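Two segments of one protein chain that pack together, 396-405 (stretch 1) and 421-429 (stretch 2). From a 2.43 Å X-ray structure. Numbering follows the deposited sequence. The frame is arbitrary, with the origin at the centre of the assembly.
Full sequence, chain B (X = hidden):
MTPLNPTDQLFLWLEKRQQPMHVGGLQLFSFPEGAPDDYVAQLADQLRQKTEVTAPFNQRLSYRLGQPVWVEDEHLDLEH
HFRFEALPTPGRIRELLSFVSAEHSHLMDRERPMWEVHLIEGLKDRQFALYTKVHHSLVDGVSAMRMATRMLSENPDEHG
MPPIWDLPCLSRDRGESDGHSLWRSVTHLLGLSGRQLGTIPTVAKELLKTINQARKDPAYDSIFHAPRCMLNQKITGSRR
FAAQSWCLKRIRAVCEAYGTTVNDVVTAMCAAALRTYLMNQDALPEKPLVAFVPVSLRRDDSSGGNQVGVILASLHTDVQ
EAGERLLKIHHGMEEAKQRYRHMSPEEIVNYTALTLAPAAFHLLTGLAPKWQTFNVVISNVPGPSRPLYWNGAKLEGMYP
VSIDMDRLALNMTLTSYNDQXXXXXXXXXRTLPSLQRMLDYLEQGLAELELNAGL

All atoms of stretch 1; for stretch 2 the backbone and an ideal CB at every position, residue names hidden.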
# COMPACT_ATOMS: atom_id res chain seq x y z
N GLU B 396 -14.23 -18.23 -12.98
CA GLU B 396 -13.32 -19.28 -13.43
C GLU B 396 -12.40 -19.83 -12.34
O GLU B 396 -11.82 -20.91 -12.53
CB GLU B 396 -12.44 -18.79 -14.58
CG GLU B 396 -13.19 -18.27 -15.78
CD GLU B 396 -13.73 -19.39 -16.66
OE1 GLU B 396 -13.53 -20.58 -16.32
OE2 GLU B 396 -14.35 -19.06 -17.69
N GLY B 397 -12.22 -19.12 -11.22
CA GLY B 397 -11.32 -19.55 -10.16
C GLY B 397 -11.30 -18.55 -9.02
O GLY B 397 -11.28 -17.33 -9.25
N MET B 398 -11.34 -19.05 -7.77
CA MET B 398 -11.35 -18.22 -6.57
C MET B 398 -10.22 -18.68 -5.66
O MET B 398 -10.12 -19.86 -5.34
CB MET B 398 -12.71 -18.30 -5.84
CG MET B 398 -13.38 -19.68 -5.93
SD MET B 398 -14.91 -19.92 -4.98
CE MET B 398 -14.33 -19.69 -3.29
N TYR B 399 -9.35 -17.73 -5.28
CA TYR B 399 -8.08 -18.03 -4.61
C TYR B 399 -7.95 -17.18 -3.36
O TYR B 399 -7.87 -15.93 -3.47
CB TYR B 399 -6.90 -17.79 -5.55
CG TYR B 399 -7.06 -18.45 -6.90
CD1 TYR B 399 -6.68 -19.79 -7.09
CD2 TYR B 399 -7.63 -17.77 -7.97
CE1 TYR B 399 -6.84 -20.42 -8.33
CE2 TYR B 399 -7.79 -18.38 -9.21
CZ TYR B 399 -7.40 -19.71 -9.38
OH TYR B 399 -7.57 -20.31 -10.60
N PRO B 400 -7.90 -17.77 -2.18
CA PRO B 400 -7.73 -16.98 -0.97
C PRO B 400 -6.32 -16.41 -0.88
O PRO B 400 -5.36 -16.96 -1.43
CB PRO B 400 -8.01 -17.99 0.15
CG PRO B 400 -7.53 -19.28 -0.44
CD PRO B 400 -7.90 -19.22 -1.90
N VAL B 401 -6.21 -15.27 -0.17
CA VAL B 401 -4.95 -14.57 0.05
C VAL B 401 -4.86 -14.37 1.55
O VAL B 401 -5.67 -13.63 2.12
CB VAL B 401 -4.87 -13.23 -0.68
CG1 VAL B 401 -3.42 -12.75 -0.72
CG2 VAL B 401 -5.46 -13.33 -2.09
N SER B 402 -3.91 -15.04 2.19
CA SER B 402 -3.99 -15.07 3.64
C SER B 402 -2.91 -14.18 4.28
O SER B 402 -2.40 -13.25 3.64
CB SER B 402 -3.93 -16.54 4.08
OG SER B 402 -4.68 -16.70 5.26
N ILE B 403 -2.55 -14.47 5.53
CA ILE B 403 -1.69 -13.62 6.34
C ILE B 403 -0.39 -14.36 6.64
O ILE B 403 -0.42 -15.47 7.20
CB ILE B 403 -2.38 -13.23 7.66
CG1 ILE B 403 -3.66 -12.41 7.42
CG2 ILE B 403 -1.43 -12.51 8.60
CD1 ILE B 403 -4.61 -12.46 8.64
N ASP B 404 0.74 -13.75 6.30
CA ASP B 404 2.05 -14.07 6.84
C ASP B 404 2.33 -13.30 8.15
O ASP B 404 1.79 -12.21 8.40
CB ASP B 404 3.15 -13.72 5.85
CG ASP B 404 3.03 -14.47 4.57
OD1 ASP B 404 2.68 -15.67 4.60
OD2 ASP B 404 3.32 -13.85 3.52
N MET B 405 3.23 -13.87 8.94
CA MET B 405 3.68 -13.32 10.21
C MET B 405 5.19 -13.51 10.31
O MET B 405 5.76 -14.40 9.67
CB MET B 405 3.05 -14.04 11.41
CG MET B 405 1.71 -13.53 11.83
SD MET B 405 1.26 -14.35 13.35
CE MET B 405 2.68 -13.91 14.38
N UNK B 421 -9.68 -27.74 -7.22
CA UNK B 421 -9.16 -27.38 -5.91
C UNK B 421 -8.21 -26.20 -6.10
O UNK B 421 -7.38 -26.21 -7.02
CB UNK B 421 -8.46 -28.56 -5.24
N UNK B 422 -8.35 -25.18 -5.26
CA UNK B 422 -7.70 -23.89 -5.47
C UNK B 422 -6.61 -23.68 -4.43
O UNK B 422 -6.87 -23.79 -3.22
CB UNK B 422 -8.72 -22.75 -5.41
N UNK B 423 -5.40 -23.38 -4.90
CA UNK B 423 -4.25 -23.19 -4.02
C UNK B 423 -3.91 -21.71 -3.97
O UNK B 423 -3.62 -21.11 -5.01
CB UNK B 423 -3.05 -24.01 -4.49
N UNK B 424 -3.93 -21.13 -2.76
CA UNK B 424 -3.39 -19.80 -2.56
C UNK B 424 -2.18 -19.79 -1.64
O UNK B 424 -2.32 -20.03 -0.43
CB UNK B 424 -4.47 -18.88 -2.00
N UNK B 425 -1.00 -19.50 -2.19
CA UNK B 425 0.25 -19.41 -1.45
C UNK B 425 0.64 -17.94 -1.34
O UNK B 425 0.90 -17.29 -2.36
CB UNK B 425 1.35 -20.23 -2.13
N UNK B 426 0.70 -17.41 -0.11
CA UNK B 426 1.13 -16.04 0.15
C UNK B 426 2.38 -16.09 1.03
O UNK B 426 2.42 -16.82 2.03
CB UNK B 426 0.02 -15.23 0.81
N UNK B 427 3.41 -15.34 0.64
CA UNK B 427 4.68 -15.44 1.34
C UNK B 427 5.43 -14.12 1.36
O UNK B 427 5.19 -13.23 0.52
CB UNK B 427 5.55 -16.52 0.70
N UNK B 428 6.32 -14.01 2.35
CA UNK B 428 7.22 -12.86 2.39
C UNK B 428 8.16 -12.93 1.19
O UNK B 428 8.86 -13.93 1.00
CB UNK B 428 8.01 -12.82 3.70
N UNK B 429 8.15 -11.89 0.36
CA UNK B 429 8.97 -11.88 -0.86
C UNK B 429 10.46 -12.05 -0.57
O UNK B 429 11.17 -12.68 -1.36
CB UNK B 429 8.75 -10.57 -1.63

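Position 421 lies at the start of the stretch, and its ideal CB has nothing of stretch 1 near it. Extended backbone angles (-115/134) suit a beta-branched residue, but many others would fit. The residue is Val-421, which makes no contact here.

At position 422 CA-to-CB points toward stretch 1. The ideal CB sits 3.2 Å from Met-398 O, a tight fit, and 4.0 Å from Tyr-399 CD1. Beyond it lie the backbone N of Met-398, a donor, and the CA of Gly-397. A side chain that ends in an acceptor would suit, such as Glu, Gln, Asp or Asn; the longer ones have more reach. The residue is Glu-422. Met-398 N donates a hydrogen bond to Glu-422 OE2 at 3.0 Å, with an N-H...O angle of 151°. The same oxygen, OE2, is 3.2 Å from Gly-397 CA and lies over one face of the Tyr-399 ring.

At position 423 CA-to-CB points away, and stretch 1 sets no limit on size. The residue is Phe-423. Its side chain does not touch stretch 1, but its backbone O is 3.9 Å from Tyr-399 CD1.

Position 424 faces stretch 1 at close range. An ideal CB would be 2.2 Å from Pro-400 O, a clash. With this backbone only glycine suits. The residue is Gly-424, whose CA packs 3.6 Å from Pro-400 O.

Position 425 points away again, and stretch 1 leaves the choice open. The residue is Leu-425, rotamer mt, without contact.

Position 426 points toward stretch 1. Its ideal CB is 4.5 Å from Val-401 CG1, 4.2 Å from Ser-402 N and 4.5 Å from Asp-404 OD2. Apolar Val-401 favours a medium-sized apolar side chain, though the carboxylate beside it could also suit a donor. Val, Ile, Leu or Thr would be reasonable. The residue is Ile-426. Its CD1 meets Val-401 CG1 at 3.7 Å, and its CG2 lies 3.5 Å from Ser-402 O. Its backbone O is 2.8 Å from Asp-404 OD1; both are acceptors, so this is not a hydrogen bond.

Position 427 points away, and Asp-404 OD2 is 4.5 Å from the ideal CB. Stretch 1 would not exclude a side chain here; glycine is one option among several. The residue is Gly-427; its CA is 3.0 Å from Asp-404 OD2.

Position 428 points sideways, its ideal CB 4.8 Å from Asp-404 OD2. Small or polar residues are plausible. The residue is Cys-428. Its N is 3.2 Å from Asp-404 OD2, but the angle is too poor for a hydrogen bond.

Position 429 points away, unconstrained by stretch 1. The residue is Arg-429, without contact.

Stretch 2 421-429: VEFGLIGCR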
# COMPACT_ATOMS: atom_id res chain seq x y z
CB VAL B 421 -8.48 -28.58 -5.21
CG1 VAL B 421 -7.53 -28.13 -4.12
CG2 VAL B 421 -9.53 -29.50 -4.61
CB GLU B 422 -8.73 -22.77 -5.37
CG GLU B 422 -10.03 -23.10 -6.09
CD GLU B 422 -9.91 -22.82 -7.57
OE1 GLU B 422 -9.09 -23.48 -8.23
OE2 GLU B 422 -10.63 -21.93 -8.06
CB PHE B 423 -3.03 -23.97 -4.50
CG PHE B 423 -3.04 -25.43 -4.13
CD1 PHE B 423 -2.14 -25.92 -3.18
CD2 PHE B 423 -3.92 -26.31 -4.75
CE1 PHE B 423 -2.12 -27.28 -2.86
CE2 PHE B 423 -3.90 -27.67 -4.43
CZ PHE B 423 -3.00 -28.16 -3.49
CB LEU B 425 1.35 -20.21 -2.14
CG LEU B 425 0.99 -21.62 -2.63
CD1 LEU B 425 2.22 -22.37 -3.09
CD2 LEU B 425 0.27 -22.43 -1.57
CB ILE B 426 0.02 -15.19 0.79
CG1 ILE B 426 0.44 -13.73 0.88
CG2 ILE B 426 -0.39 -15.75 2.15
CD1 ILE B 426 0.22 -12.97 -0.40
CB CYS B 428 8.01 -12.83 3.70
SG CYS B 428 9.47 -11.78 3.60
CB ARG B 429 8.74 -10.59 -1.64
CG ARG B 429 9.57 -10.52 -2.92
CD ARG B 429 9.27 -9.28 -3.76
NE ARG B 429 9.88 -9.40 -5.08
CZ ARG B 429 9.26 -9.89 -6.16
NH1 ARG B 429 7.99 -10.29 -6.10
NH2 ARG B 429 9.91 -9.97 -7.31
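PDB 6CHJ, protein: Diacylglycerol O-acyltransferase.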